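Tyrosine specific protein phosphatase, putative (PDB 3M4U) dephosphorylates phosphotyrosine in proteins, among them the nucleolar protein NOPP44/46, and serves as a life cycle switch in Trypanosoma brucei. Local coordinates at residues R30-R35 and M266-F271; P77-N82 and P104-T109; D116-L121 and H187-V192; I154-D159 and R175-H180. All coordinates share one frame; numbering follows the deposited sequence.

Interaction 1: R30-R35 and M266-F271; sequences RQENPR and MKQKRF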
loop_
_atom_site.group_PDB
_atom_site.type_symbol
_atom_site.label_atom_id
_atom_site.label_comp_id
_atom_site.label_asym_id
_atom_site.label_seq_id
_atom_site.Cartn_x
_atom_site.Cartn_y
_atom_site.Cartn_z
ATOM N N ARG A 30 10.353 -13.816 -11.469
ATOM C CA ARG A 30 10.984 -15.084 -11.106
ATOM C C ARG A 30 12.043 -14.881 -10.031
ATOM O O ARG A 30 12.603 -15.842 -9.510
ATOM C CB ARG A 30 11.565 -15.799 -12.334
ATOM C CG ARG A 30 12.632 -15.009 -13.094
ATOM C CD ARG A 30 12.775 -15.544 -14.511
ATOM N NE ARG A 30 11.458 -15.783 -15.096
ATOM C CZ ARG A 30 11.222 -16.573 -16.139
ATOM N NH1 ARG A 30 12.223 -17.213 -16.733
ATOM N NH2 ARG A 30 9.982 -16.725 -16.589
ATOM N N GLN A 31 12.305 -13.626 -9.691
ATOM C CA GLN A 31 13.288 -13.327 -8.664
ATOM C C GLN A 31 13.028 -14.127 -7.396
ATOM O O GLN A 31 13.949 -14.734 -6.831
ATOM C CB GLN A 31 13.290 -11.839 -8.323
ATOM C CG GLN A 31 13.705 -11.571 -6.887
ATOM C CD GLN A 31 13.811 -10.105 -6.581
ATOM O OE1 GLN A 31 14.120 -9.296 -7.468
ATOM N NE2 GLN A 31 13.561 -9.739 -5.321
ATOM N N GLU A 32 11.779 -14.122 -6.937
ATOM C CA GLU A 32 11.445 -14.792 -5.684
ATOM C C GLU A 32 10.755 -16.122 -5.968
ATOM O O GLU A 32 9.845 -16.199 -6.794
ATOM C CB GLU A 32 10.563 -13.897 -4.785
ATOM C CG GLU A 32 11.186 -12.553 -4.373
ATOM C CD GLU A 32 12.235 -12.690 -3.270
ATOM O OE1 GLU A 32 12.040 -13.514 -2.347
ATOM O OE2 GLU A 32 13.257 -11.962 -3.316
ATOM N N ASN A 33 11.198 -17.170 -5.284
ATOM C CA ASN A 33 10.558 -18.476 -5.396
ATOM C C ASN A 33 9.563 -18.715 -4.258
ATOM O O ASN A 33 9.961 -18.892 -3.106
ATOM C CB ASN A 33 11.603 -19.591 -5.422
ATOM C CG ASN A 33 10.977 -20.978 -5.370
ATOM O OD1 ASN A 33 9.860 -21.195 -5.863
ATOM N ND2 ASN A 33 11.697 -21.927 -4.770
ATOM N N PRO A 34 8.264 -18.731 -4.584
ATOM C CA PRO A 34 7.244 -18.763 -3.533
ATOM C C PRO A 34 7.493 -19.925 -2.583
ATOM O O PRO A 34 7.483 -19.739 -1.366
ATOM C CB PRO A 34 5.940 -18.986 -4.307
ATOM C CG PRO A 34 6.232 -18.583 -5.712
ATOM C CD PRO A 34 7.688 -18.867 -5.933
ATOM N N ARG A 35 7.740 -21.102 -3.152
ATOM C CA ARG A 35 7.825 -22.343 -2.392
ATOM C C ARG A 35 9.029 -22.375 -1.460
ATOM O O ARG A 35 9.204 -23.325 -0.704
ATOM C CB ARG A 35 7.844 -23.545 -3.339
ATOM N N MET A 266 11.535 -4.439 -2.874
ATOM C CA MET A 266 10.164 -4.593 -2.383
ATOM C C MET A 266 9.696 -6.046 -2.440
ATOM O O MET A 266 9.129 -6.568 -1.471
ATOM C CB MET A 266 9.176 -3.669 -3.113
ATOM C CG MET A 266 9.172 -2.231 -2.584
ATOM S SD MET A 266 7.837 -1.219 -3.253
ATOM C CE MET A 266 7.979 -1.559 -5.017
ATOM N N LYS A 267 9.939 -6.700 -3.570
ATOM C CA LYS A 267 9.518 -8.087 -3.738
ATOM C C LYS A 267 10.215 -9.010 -2.731
ATOM O O LYS A 267 9.661 -10.027 -2.315
ATOM C CB LYS A 267 9.780 -8.545 -5.165
ATOM C CG LYS A 267 8.823 -7.932 -6.165
ATOM C CD LYS A 267 9.088 -8.414 -7.570
ATOM C CE LYS A 267 7.921 -8.109 -8.499
ATOM N NZ LYS A 267 6.684 -8.799 -8.071
ATOM N N GLN A 268 11.421 -8.626 -2.328
ATOM C CA GLN A 268 12.189 -9.376 -1.344
ATOM C C GLN A 268 11.561 -9.257 0.054
ATOM O O GLN A 268 11.650 -10.181 0.871
ATOM C CB GLN A 268 13.634 -8.862 -1.320
ATOM C CG GLN A 268 14.630 -9.829 -0.705
ATOM C CD GLN A 268 14.844 -9.598 0.781
ATOM O OE1 GLN A 268 14.644 -8.491 1.282
ATOM N NE2 GLN A 268 15.265 -10.646 1.493
ATOM N N LYS A 269 10.930 -8.117 0.323
ATOM C CA LYS A 269 10.380 -7.850 1.648
ATOM C C LYS A 269 8.946 -8.355 1.822
ATOM O O LYS A 269 8.507 -8.665 2.934
ATOM C CB LYS A 269 10.453 -6.358 1.948
ATOM C CG LYS A 269 11.847 -5.794 1.874
ATOM C CD LYS A 269 11.819 -4.313 2.165
ATOM C CE LYS A 269 13.208 -3.708 2.106
ATOM N NZ LYS A 269 14.015 -4.088 3.300
ATOM N N ARG A 270 8.222 -8.429 0.714
ATOM C CA ARG A 270 6.848 -8.891 0.721
ATOM C C ARG A 270 6.555 -9.491 -0.653
ATOM O O ARG A 270 6.410 -8.769 -1.643
ATOM C CB ARG A 270 5.874 -7.743 1.072
ATOM C CG ARG A 270 4.402 -8.166 1.128
ATOM C CD ARG A 270 3.465 -7.081 1.716
ATOM N NE ARG A 270 2.051 -7.398 1.462
ATOM C CZ ARG A 270 1.315 -8.247 2.181
ATOM N NH1 ARG A 270 1.841 -8.883 3.233
ATOM N NH2 ARG A 270 0.043 -8.466 1.853
ATOM N N PHE A 271 6.491 -10.819 -0.705
ATOM C CA PHE A 271 6.276 -11.533 -1.961
ATOM C C PHE A 271 5.120 -10.969 -2.792
ATOM O O PHE A 271 3.974 -10.956 -2.337
ATOM C CB PHE A 271 6.040 -13.037 -1.702
ATOM C CG PHE A 271 5.949 -13.860 -2.967
ATOM C CD1 PHE A 271 7.094 -14.320 -3.594
ATOM C CD2 PHE A 271 4.721 -14.151 -3.538
ATOM C CE1 PHE A 271 7.015 -15.071 -4.761
ATOM C CE2 PHE A 271 4.637 -14.897 -4.705
ATOM C CZ PHE A 271 5.784 -15.353 -5.320
HETATM O O HOH W 1 9.664 -12.260 -1.296
#
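Pro34 and Glu32 close on the ring of Phe271, and this is where the two segments pack most tightly. Pro34 CG stands 3.3 Å from Phe271 CZ, the proline ring meeting the phenyl ring at a slant. Glu32 adds its CB, 3.7 Å from Phe271 CD1, while its carbonyl O lies in the plane of the ring, at the edge near CE1. Phe271 reaches these partners because its CG is anti to the backbone N (chi1 -174°).

The rest of the contact is looser and more polar. A bend at chi2 (-77°) carries the Glu32 carboxyl carbon over the last helical turn, and OE2 comes to rest 3.4 Å from Gln268 CA. Gln31 NE2 donates to the anti lone pair of Glu32 OE2 at 3.0 Å, nearly straight at 167°, and also to Ala264 O, so one amide ties the carboxylate to helix 258-269. No direct hydrogen bond joins the two segments; the water between Glu32 OE1 and Lys267 O makes a weak bond to the former, and its very short distance to the latter is doubtful.

The chain leaving helix 14-31 thus lies against the C-terminal end of helix 258-269 and the residues after it. Lys267 NZ reaches back to Gln29 OE1, and Arg270 turns inward to bond Ala231 O and Gly232 O in the phosphatase signature loop that follows strand 225-228.

Interaction 2: P77-N82 and P104-T109; sequences PYINGN and PDFLET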
loop_
_atom_site.group_PDB
_atom_site.type_symbol
_atom_site.label_atom_id
_atom_site.label_comp_id
_atom_site.label_asym_id
_atom_site.label_seq_id
_atom_site.Cartn_x
_atom_site.Cartn_y
_atom_site.Cartn_z
ATOM N N PRO A 77 -1.151 -9.717 17.737
ATOM C CA PRO A 77 -1.924 -9.097 16.647
ATOM C C PRO A 77 -1.348 -9.463 15.276
ATOM O O PRO A 77 -0.138 -9.432 15.089
ATOM C CB PRO A 77 -1.750 -7.591 16.891
ATOM C CG PRO A 77 -0.613 -7.476 17.913
ATOM C CD PRO A 77 -0.686 -8.729 18.722
ATOM N N TYR A 78 -2.211 -9.804 14.332
ATOM C CA TYR A 78 -1.764 -10.181 13.000
ATOM C C TYR A 78 -2.563 -9.464 11.907
ATOM O O TYR A 78 -3.789 -9.475 11.950
ATOM C CB TYR A 78 -1.918 -11.694 12.834
ATOM C CG TYR A 78 -1.766 -12.155 11.419
ATOM C CD1 TYR A 78 -0.514 -12.450 10.898
ATOM C CD2 TYR A 78 -2.872 -12.293 10.593
ATOM C CE1 TYR A 78 -0.373 -12.881 9.578
ATOM C CE2 TYR A 78 -2.741 -12.723 9.275
ATOM C CZ TYR A 78 -1.491 -13.012 8.777
ATOM O OH TYR A 78 -1.354 -13.437 7.483
ATOM N N ILE A 79 -1.885 -8.882 10.912
ATOM C CA ILE A 79 -2.581 -8.147 9.837
ATOM C C ILE A 79 -2.162 -8.537 8.422
ATOM O O ILE A 79 -2.505 -7.840 7.452
ATOM C CB ILE A 79 -2.353 -6.619 9.935
ATOM C CG1 ILE A 79 -0.895 -6.285 9.600
ATOM C CG2 ILE A 79 -2.753 -6.087 11.301
ATOM C CD1 ILE A 79 -0.594 -4.817 9.670
ATOM N N ASN A 80 -1.427 -9.636 8.295
ATOM C CA ASN A 80 -0.856 -10.018 7.008
ATOM C C ASN A 80 -0.164 -8.821 6.347
ATOM O O ASN A 80 -0.474 -8.427 5.221
ATOM C CB ASN A 80 -1.910 -10.642 6.086
ATOM C CG ASN A 80 -1.285 -11.376 4.896
ATOM O OD1 ASN A 80 -0.108 -11.196 4.599
ATOM N ND2 ASN A 80 -2.071 -12.186 4.216
ATOM N N GLY A 81 0.778 -8.240 7.075
ATOM C CA GLY A 81 1.495 -7.091 6.589
ATOM C C GLY A 81 2.989 -7.266 6.707
ATOM O O GLY A 81 3.480 -8.157 7.412
ATOM N N ASN A 82 3.716 -6.395 6.017
ATOM C CA ASN A 82 5.169 -6.418 6.063
ATOM C C ASN A 82 5.728 -5.022 6.216
ATOM O O ASN A 82 5.165 -4.049 5.693
ATOM C CB ASN A 82 5.736 -7.103 4.810
ATOM C CG ASN A 82 5.599 -8.615 4.864
ATOM O OD1 ASN A 82 6.370 -9.288 5.551
ATOM N ND2 ASN A 82 4.608 -9.153 4.164
ATOM N N PRO A 104 -10.189 -6.073 14.467
ATOM C CA PRO A 104 -9.678 -5.693 15.799
ATOM C C PRO A 104 -8.152 -5.680 15.829
ATOM O O PRO A 104 -7.566 -4.748 16.368
ATOM C CB PRO A 104 -10.232 -6.789 16.726
ATOM C CG PRO A 104 -11.488 -7.267 16.032
ATOM C CD PRO A 104 -11.219 -7.132 14.537
ATOM N N ASP A 105 -7.515 -6.690 15.239
ATOM C CA ASP A 105 -6.053 -6.724 15.153
ATOM C C ASP A 105 -5.482 -5.555 14.338
ATOM O O ASP A 105 -4.465 -4.968 14.708
ATOM C CB ASP A 105 -5.597 -8.055 14.564
ATOM C CG ASP A 105 -5.447 -9.146 15.625
ATOM O OD1 ASP A 105 -5.347 -8.816 16.836
ATOM O OD2 ASP A 105 -5.401 -10.336 15.241
ATOM N N PHE A 106 -6.148 -5.229 13.232
ATOM C CA PHE A 106 -5.759 -4.118 12.364
ATOM C C PHE A 106 -5.827 -2.803 13.146
ATOM O O PHE A 106 -4.826 -2.079 13.293
ATOM C CB PHE A 106 -6.694 -4.079 11.141
ATOM C CG PHE A 106 -6.366 -2.996 10.143
ATOM C CD1 PHE A 106 -5.301 -3.139 9.254
ATOM C CD2 PHE A 106 -7.133 -1.844 10.076
ATOM C CE1 PHE A 106 -5.008 -2.153 8.325
ATOM C CE2 PHE A 106 -6.847 -0.855 9.152
ATOM C CZ PHE A 106 -5.779 -1.008 8.273
ATOM N N LEU A 107 -7.018 -2.504 13.656
ATOM C CA LEU A 107 -7.225 -1.312 14.461
ATOM C C LEU A 107 -6.282 -1.266 15.654
ATOM O O LEU A 107 -5.759 -0.202 15.980
ATOM C CB LEU A 107 -8.662 -1.254 14.957
ATOM C CG LEU A 107 -9.712 -1.268 13.856
ATOM C CD1 LEU A 107 -11.092 -1.213 14.498
ATOM C CD2 LEU A 107 -9.476 -0.108 12.876
ATOM N N GLU A 108 -6.077 -2.409 16.313
ATOM C CA GLU A 108 -5.261 -2.432 17.527
ATOM C C GLU A 108 -3.847 -2.014 17.185
ATOM O O GLU A 108 -3.188 -1.283 17.927
ATOM C CB GLU A 108 -5.231 -3.820 18.173
ATOM C CG GLU A 108 -3.980 -4.039 19.023
ATOM C CD GLU A 108 -4.037 -5.293 19.894
ATOM O OE1 GLU A 108 -4.925 -6.153 19.664
ATOM O OE2 GLU A 108 -3.181 -5.415 20.808
ATOM N N THR A 109 -3.391 -2.489 16.037
ATOM C CA THR A 109 -2.040 -2.214 15.608
ATOM C C THR A 109 -1.870 -0.725 15.336
ATOM O O THR A 109 -0.922 -0.095 15.816
ATOM C CB THR A 109 -1.681 -3.078 14.395
ATOM O OG1 THR A 109 -1.574 -4.445 14.821
ATOM C CG2 THR A 109 -0.358 -2.646 13.812
#
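The Tyr-Ile-Asn motif of classical tyrosine phosphatases, which leads into strand 81-84, lies here against helix 103-112, with Pro77, Tyr78 and Ile79 touching Asp105, Phe106 and Thr109. Both carboxylate oxygens of Asp105 face the Pro77-Tyr78 link, but only OD2 is bonded to it. OD1 rests 3.4 Å from Pro77 CA, and Tyr78 N donates a weak bond to OD2, 3.4 Å long though fairly straight at 166°. The stronger partner of that OD2 is Lys48, whose salt bridge probably keeps the carboxylate turned this way. Lys48 belongs to a Lys-Asn-Arg-Tyr sequence that in relatives forms the phosphotyrosine recognition loop; Tyr78 OH bonds Asn49 of the same sequence, and Asn80 N sits 3.4 Å above the plane of the Tyr78 ring, over its centre.

Ile79 supplies the apolar part. With CG1 between backbone N and carbonyl carbon (chi1 69°), CG2 is left anti to the carbonyl carbon, and this methyl rests 3.7 Å from Phe106 CA. Pro77 CB and Ile79 CG2 both lie near Thr109 OG1, at 3.8 Å and 4.1 Å. That hydroxyl donates to Asp105 O at 2.9 Å, while Thr109 N reaches the same oxygen from the opposite face of the carbonyl plane.

Interaction 3: D116-L121 and H187-V192; sequences DLVVML and HRVLQV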
loop_
_atom_site.group_PDB
_atom_site.type_symbol
_atom_site.label_atom_id
_atom_site.label_comp_id
_atom_site.label_asym_id
_atom_site.label_seq_id
_atom_site.Cartn_x
_atom_site.Cartn_y
_atom_site.Cartn_z
ATOM N N ASP A 116 0.151 7.219 12.150
ATOM C CA ASP A 116 -0.540 8.499 11.924
ATOM C C ASP A 116 -1.284 8.528 10.590
ATOM O O ASP A 116 -2.337 9.164 10.464
ATOM C CB ASP A 116 0.440 9.671 12.006
ATOM C CG ASP A 116 1.111 9.781 13.370
ATOM O OD1 ASP A 116 0.402 9.676 14.404
ATOM O OD2 ASP A 116 2.349 9.967 13.405
ATOM N N LEU A 117 -0.741 7.820 9.604
ATOM C CA LEU A 117 -1.348 7.790 8.286
ATOM C C LEU A 117 -1.592 6.366 7.787
ATOM O O LEU A 117 -0.710 5.508 7.858
ATOM C CB LEU A 117 -0.479 8.557 7.289
ATOM C CG LEU A 117 -0.995 8.662 5.853
ATOM C CD1 LEU A 117 -2.368 9.339 5.806
ATOM C CD2 LEU A 117 0.009 9.406 4.986
ATOM N N VAL A 118 -2.807 6.137 7.296
ATOM C CA VAL A 118 -3.184 4.911 6.592
ATOM C C VAL A 118 -3.685 5.237 5.195
ATOM O O VAL A 118 -4.617 6.024 5.049
ATOM C CB VAL A 118 -4.330 4.195 7.298
ATOM C CG1 VAL A 118 -5.029 3.246 6.316
ATOM C CG2 VAL A 118 -3.805 3.470 8.536
ATOM N N VAL A 119 -3.074 4.637 4.173
ATOM C CA VAL A 119 -3.517 4.829 2.790
ATOM C C VAL A 119 -4.161 3.555 2.231
ATOM O O VAL A 119 -3.573 2.465 2.310
ATOM C CB VAL A 119 -2.349 5.308 1.866
ATOM C CG1 VAL A 119 -2.869 5.673 0.469
ATOM C CG2 VAL A 119 -1.629 6.515 2.480
ATOM N N MET A 120 -5.378 3.698 1.700
ATOM C CA MET A 120 -6.173 2.576 1.181
ATOM C C MET A 120 -6.417 2.751 -0.321
ATOM O O MET A 120 -7.048 3.740 -0.747
ATOM C CB MET A 120 -7.515 2.495 1.918
ATOM C CG MET A 120 -8.525 1.468 1.379
ATOM S SD MET A 120 -9.971 1.346 2.467
ATOM C CE MET A 120 -10.941 0.036 1.717
ATOM N N LEU A 121 -5.925 1.796 -1.117
ATOM C CA LEU A 121 -5.913 1.940 -2.574
ATOM C C LEU A 121 -7.023 1.157 -3.241
ATOM O O LEU A 121 -6.996 0.890 -4.457
ATOM C CB LEU A 121 -4.552 1.531 -3.144
ATOM C CG LEU A 121 -3.423 2.311 -2.480
ATOM C CD1 LEU A 121 -2.061 1.756 -2.855
ATOM C CD2 LEU A 121 -3.539 3.797 -2.839
ATOM N N HIS A 187 -6.339 7.011 20.072
ATOM C CA HIS A 187 -5.336 7.252 19.037
ATOM C C HIS A 187 -6.005 7.796 17.795
ATOM O O HIS A 187 -6.894 7.160 17.229
ATOM C CB HIS A 187 -4.557 5.991 18.674
ATOM C CG HIS A 187 -3.552 6.212 17.589
ATOM N ND1 HIS A 187 -2.423 6.986 17.769
ATOM C CD2 HIS A 187 -3.515 5.783 16.304
ATOM C CE1 HIS A 187 -1.735 7.025 16.640
ATOM N NE2 HIS A 187 -2.374 6.300 15.737
ATOM N N ARG A 188 -5.602 8.990 17.386
ATOM C CA ARG A 188 -6.125 9.525 16.144
ATOM C C ARG A 188 -5.250 9.063 14.996
ATOM O O ARG A 188 -4.031 8.895 15.137
ATOM C CB ARG A 188 -6.237 11.047 16.161
ATOM C CG ARG A 188 -5.522 11.732 17.290
ATOM C CD ARG A 188 -5.814 13.241 17.263
ATOM N NE ARG A 188 -7.247 13.544 17.311
ATOM C CZ ARG A 188 -7.836 14.214 18.300
ATOM N NH1 ARG A 188 -7.106 14.657 19.322
ATOM N NH2 ARG A 188 -9.148 14.442 18.265
ATOM N N VAL A 189 -5.895 8.836 13.862
ATOM C CA VAL A 189 -5.207 8.352 12.686
ATOM C C VAL A 189 -5.998 8.826 11.490
ATOM O O VAL A 189 -7.225 8.814 11.509
ATOM C CB VAL A 189 -5.041 6.794 12.702
ATOM C CG1 VAL A 189 -6.361 6.109 12.945
ATOM C CG2 VAL A 189 -4.375 6.292 11.406
ATOM N N LEU A 190 -5.285 9.290 10.469
ATOM C CA LEU A 190 -5.921 9.772 9.256
ATOM C C LEU A 190 -5.873 8.704 8.164
ATOM O O LEU A 190 -4.785 8.290 7.745
ATOM C CB LEU A 190 -5.208 11.035 8.765
ATOM C CG LEU A 190 -5.653 11.481 7.371
ATOM C CD1 LEU A 190 -7.075 12.018 7.419
ATOM C CD2 LEU A 190 -4.707 12.523 6.811
ATOM N N GLN A 191 -7.029 8.230 7.707
ATOM C CA GLN A 191 -6.993 7.374 6.534
ATOM C C GLN A 191 -7.292 8.176 5.284
ATOM O O GLN A 191 -8.143 9.061 5.279
ATOM C CB GLN A 191 -7.919 6.146 6.629
ATOM C CG GLN A 191 -9.325 6.418 6.156
ATOM C CD GLN A 191 -9.924 5.351 5.238
ATOM O OE1 GLN A 191 -9.338 4.302 4.969
ATOM N NE2 GLN A 191 -11.128 5.628 4.769
ATOM N N VAL A 192 -6.567 7.847 4.223
ATOM C CA VAL A 192 -6.832 8.408 2.918
ATOM C C VAL A 192 -7.172 7.267 1.950
ATOM O O VAL A 192 -6.355 6.364 1.735
ATOM C CB VAL A 192 -5.606 9.230 2.430
ATOM C CG1 VAL A 192 -5.799 9.738 1.011
ATOM C CG2 VAL A 192 -5.347 10.391 3.383
#
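Leu117 lays its CD1 over the neighbouring strand, 3.3 Å from Leu190 O and 4.0 Å from Val192 CG2, a place that chi2 of 59° gives this methyl. Leu117, Val119, Leu190 and Val192 share one face of the sheet, where Leu117 and Val192 meet helix 206-217. On the other face Val118 CG2 touches Val189 CG2 at 4.1 Å, and Val118 CG1 lies beside Gln191 CB.

Strands 117-120 and 187-194 run parallel, 18° apart here, in the central sheet of the phosphatase fold. Leu190 N donates to Asp116 O at 3.0 Å and Val118 N to Leu190 O at 3.0 Å; Val192 N to Val118 O and Met120 N to Val192 O, both 2.8 Å, continue the ladder.

At the outer end, Asp116 OD1 approaches His187 CE1 at 4.1 Å, the carboxylate and ring planes 28° apart, while Asp116 OD2 is hydrogen-bonded to Thr221 OG1. His187 NE2 bonds Val115 O, so NE2 should carry a proton, and the nearby carboxylate may stabilise positive charge on the imidazole.

Interaction 4: I154-D159 and R175-H180; sequences IKVTRD and RPLVIH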
loop_
_atom_site.group_PDB
_atom_site.type_symbol
_atom_site.label_atom_id
_atom_site.label_comp_id
_atom_site.label_asym_id
_atom_site.label_seq_id
_atom_site.Cartn_x
_atom_site.Cartn_y
_atom_site.Cartn_z
ATOM N N ILE A 154 -12.973 -2.928 20.328
ATOM C CA ILE A 154 -12.296 -1.718 19.883
ATOM C C ILE A 154 -13.276 -0.798 19.173
ATOM O O ILE A 154 -14.042 -1.239 18.314
ATOM C CB ILE A 154 -11.126 -2.042 18.954
ATOM C CG1 ILE A 154 -10.133 -2.953 19.676
ATOM C CG2 ILE A 154 -10.436 -0.773 18.510
ATOM C CD1 ILE A 154 -8.886 -3.248 18.872
ATOM N N LYS A 155 -13.269 0.477 19.557
ATOM C CA LYS A 155 -14.156 1.452 18.922
ATOM C C LYS A 155 -13.428 2.361 17.939
ATOM O O LYS A 155 -12.280 2.762 18.157
ATOM C CB LYS A 155 -14.926 2.296 19.954
ATOM C CG LYS A 155 -16.120 1.588 20.590
ATOM C CD LYS A 155 -15.674 0.476 21.551
ATOM C CE LYS A 155 -16.839 -0.044 22.399
ATOM N NZ LYS A 155 -16.364 -0.837 23.575
ATOM N N VAL A 156 -14.121 2.670 16.851
ATOM C CA VAL A 156 -13.635 3.627 15.885
ATOM C C VAL A 156 -14.699 4.696 15.734
ATOM O O VAL A 156 -15.815 4.427 15.284
ATOM C CB VAL A 156 -13.357 2.976 14.524
ATOM C CG1 VAL A 156 -12.817 4.015 13.551
ATOM C CG2 VAL A 156 -12.378 1.844 14.686
ATOM N N THR A 157 -14.352 5.912 16.129
ATOM C CA THR A 157 -15.291 7.017 16.064
ATOM C C THR A 157 -14.727 8.083 15.146
ATOM O O THR A 157 -13.534 8.078 14.833
ATOM C CB THR A 157 -15.529 7.632 17.465
ATOM O OG1 THR A 157 -14.388 8.407 17.846
ATOM C CG2 THR A 157 -15.750 6.535 18.498
ATOM N N ARG A 158 -15.594 8.989 14.711
ATOM C CA ARG A 158 -15.157 10.170 13.987
ATOM C C ARG A 158 -14.353 11.084 14.898
ATOM O O ARG A 158 -14.383 10.957 16.126
ATOM C CB ARG A 158 -16.353 10.938 13.434
ATOM C CG ARG A 158 -17.088 10.229 12.320
ATOM C CD ARG A 158 -18.455 10.855 12.135
ATOM N NE ARG A 158 -19.301 10.117 11.197
ATOM C CZ ARG A 158 -19.273 10.270 9.876
ATOM N NH1 ARG A 158 -18.422 11.127 9.322
ATOM N NH2 ARG A 158 -20.093 9.560 9.105
ATOM N N ASP A 159 -13.620 12.001 14.281
ATOM C CA ASP A 159 -12.857 12.984 15.024
ATOM C C ASP A 159 -13.401 14.383 14.743
ATOM O O ASP A 159 -13.678 15.131 15.680
ATOM C CB ASP A 159 -11.372 12.896 14.672
ATOM C CG ASP A 159 -10.527 13.847 15.494
ATOM O OD1 ASP A 159 -9.281 13.719 15.483
ATOM O OD2 ASP A 159 -11.118 14.718 16.163
ATOM N N ARG A 175 -10.457 10.558 5.896
ATOM C CA ARG A 175 -11.252 10.249 7.078
ATOM C C ARG A 175 -10.426 10.327 8.356
ATOM O O ARG A 175 -9.697 9.395 8.695
ATOM C CB ARG A 175 -11.909 8.872 6.953
ATOM C CG ARG A 175 -12.949 8.766 5.837
ATOM C CD ARG A 175 -13.606 7.381 5.810
ATOM N NE ARG A 175 -14.534 7.197 4.689
ATOM C CZ ARG A 175 -14.230 6.584 3.543
ATOM N NH1 ARG A 175 -15.143 6.454 2.581
ATOM N NH2 ARG A 175 -13.019 6.091 3.352
ATOM N N PRO A 176 -10.511 11.459 9.064
ATOM C CA PRO A 176 -9.848 11.472 10.367
ATOM C C PRO A 176 -10.643 10.607 11.329
ATOM O O PRO A 176 -11.861 10.771 11.440
ATOM C CB PRO A 176 -9.888 12.953 10.770
ATOM C CG PRO A 176 -10.077 13.712 9.448
ATOM C CD PRO A 176 -10.951 12.801 8.636
ATOM N N LEU A 177 -9.960 9.689 12.005
ATOM C CA LEU A 177 -10.635 8.698 12.830
ATOM C C LEU A 177 -10.034 8.665 14.213
ATOM O O LEU A 177 -8.894 9.085 14.412
ATOM C CB LEU A 177 -10.497 7.308 12.211
ATOM C CG LEU A 177 -10.986 7.167 10.774
ATOM C CD1 LEU A 177 -10.611 5.811 10.212
ATOM C CD2 LEU A 177 -12.480 7.373 10.701
ATOM N N VAL A 178 -10.798 8.155 15.172
ATOM C CA VAL A 178 -10.237 7.865 16.482
ATOM C C VAL A 178 -10.467 6.393 16.837
ATOM O O VAL A 178 -11.587 5.877 16.733
ATOM C CB VAL A 178 -10.795 8.801 17.582
ATOM C CG1 VAL A 178 -9.884 8.779 18.797
ATOM C CG2 VAL A 178 -10.935 10.227 17.059
ATOM N N ILE A 179 -9.386 5.727 17.236
ATOM C CA ILE A 179 -9.426 4.330 17.651
ATOM C C ILE A 179 -9.335 4.245 19.165
ATOM O O ILE A 179 -8.395 4.781 19.763
ATOM C CB ILE A 179 -8.227 3.520 17.092
ATOM C CG1 ILE A 179 -8.139 3.599 15.564
ATOM C CG2 ILE A 179 -8.309 2.053 17.524
ATOM C CD1 ILE A 179 -6.829 2.996 15.021
ATOM N N HIS A 180 -10.291 3.557 19.784
ATOM C CA HIS A 180 -10.297 3.414 21.241
ATOM C C HIS A 180 -10.087 1.966 21.675
ATOM O O HIS A 180 -11.016 1.166 21.651
ATOM C CB HIS A 180 -11.613 3.924 21.828
ATOM C CG HIS A 180 -12.000 5.295 21.366
ATOM N ND1 HIS A 180 -12.612 5.528 20.153
ATOM C CD2 HIS A 180 -11.895 6.504 21.972
ATOM C CE1 HIS A 180 -12.857 6.821 20.025
ATOM N NE2 HIS A 180 -12.432 7.435 21.116
HETATM O O HOH W 2 -13.744 12.710 11.396
#
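Lys155 pairs with His180, and Thr157 with Val178, as the hydrogen-bonded pairs of an antiparallel ladder whose strands run 160° apart. Thr157 N to Val178 O and Val178 N to Thr157 O are both 2.8 Å. His180 N reaches Lys155 O at 2.7 Å, whereas the return bond from Lys155 N to His180 O is longer, 3.2 Å. Lys155 O also takes a weak bond from His180 ND1, so backbone and imidazole of one residue converge on a single carbonyl.

Among side chains on that face, Thr157 lies at the edge of the His180 ring, OG1 in its plane and 3.1 Å from CE1. A chi1 of 74° wedges this hydroxyl between its own backbone N and carbonyl carbon, where it donates to Arg158 O. Val178 CG2 packs on Asp159 CB at 3.6 Å. On the other face Ile154 and Ile179 lie side by side, their CG2 atoms 3.7 Å apart.

Beyond the Thr157-Val178 pair a water links the strands: it accepts from Asp159 N and donates to Pro176 O at 2.7 Å.

Strand 143-146 continues the sheet beyond 154-158, and strand 187-194 beyond 172-180, where Arg188 forms a salt bridge with Asp159. Helix 103-112 covers the isoleucine face, placing Leu107 on Ile154 and Val156, and Leu110 on Ile179.

Overall arrangement
Interactions 3 and 4 are neighbours in one sheet, centres 11 Å apart, and both rely on backbone ladders: parallel and buried in interaction 3, antiparallel and partly open, with a bridging water, in interaction 4. Interaction 2 is also buried but has one weak cross bond and a mixed fit of Pro77 and Ile79 against a carboxylate, a hydroxyl and helix backbone; its helix 103-112 lies on the sheet strands of interaction 4, Leu107 CD1 coming 3.3 Å from Val156 CG2. Interaction 1 is a surface contact made largely by residues that follow two helices, without a direct hydrogen bond across it. It still meets interaction 2, where Arg270 NH1 makes a weak bond to Asn80 OD1.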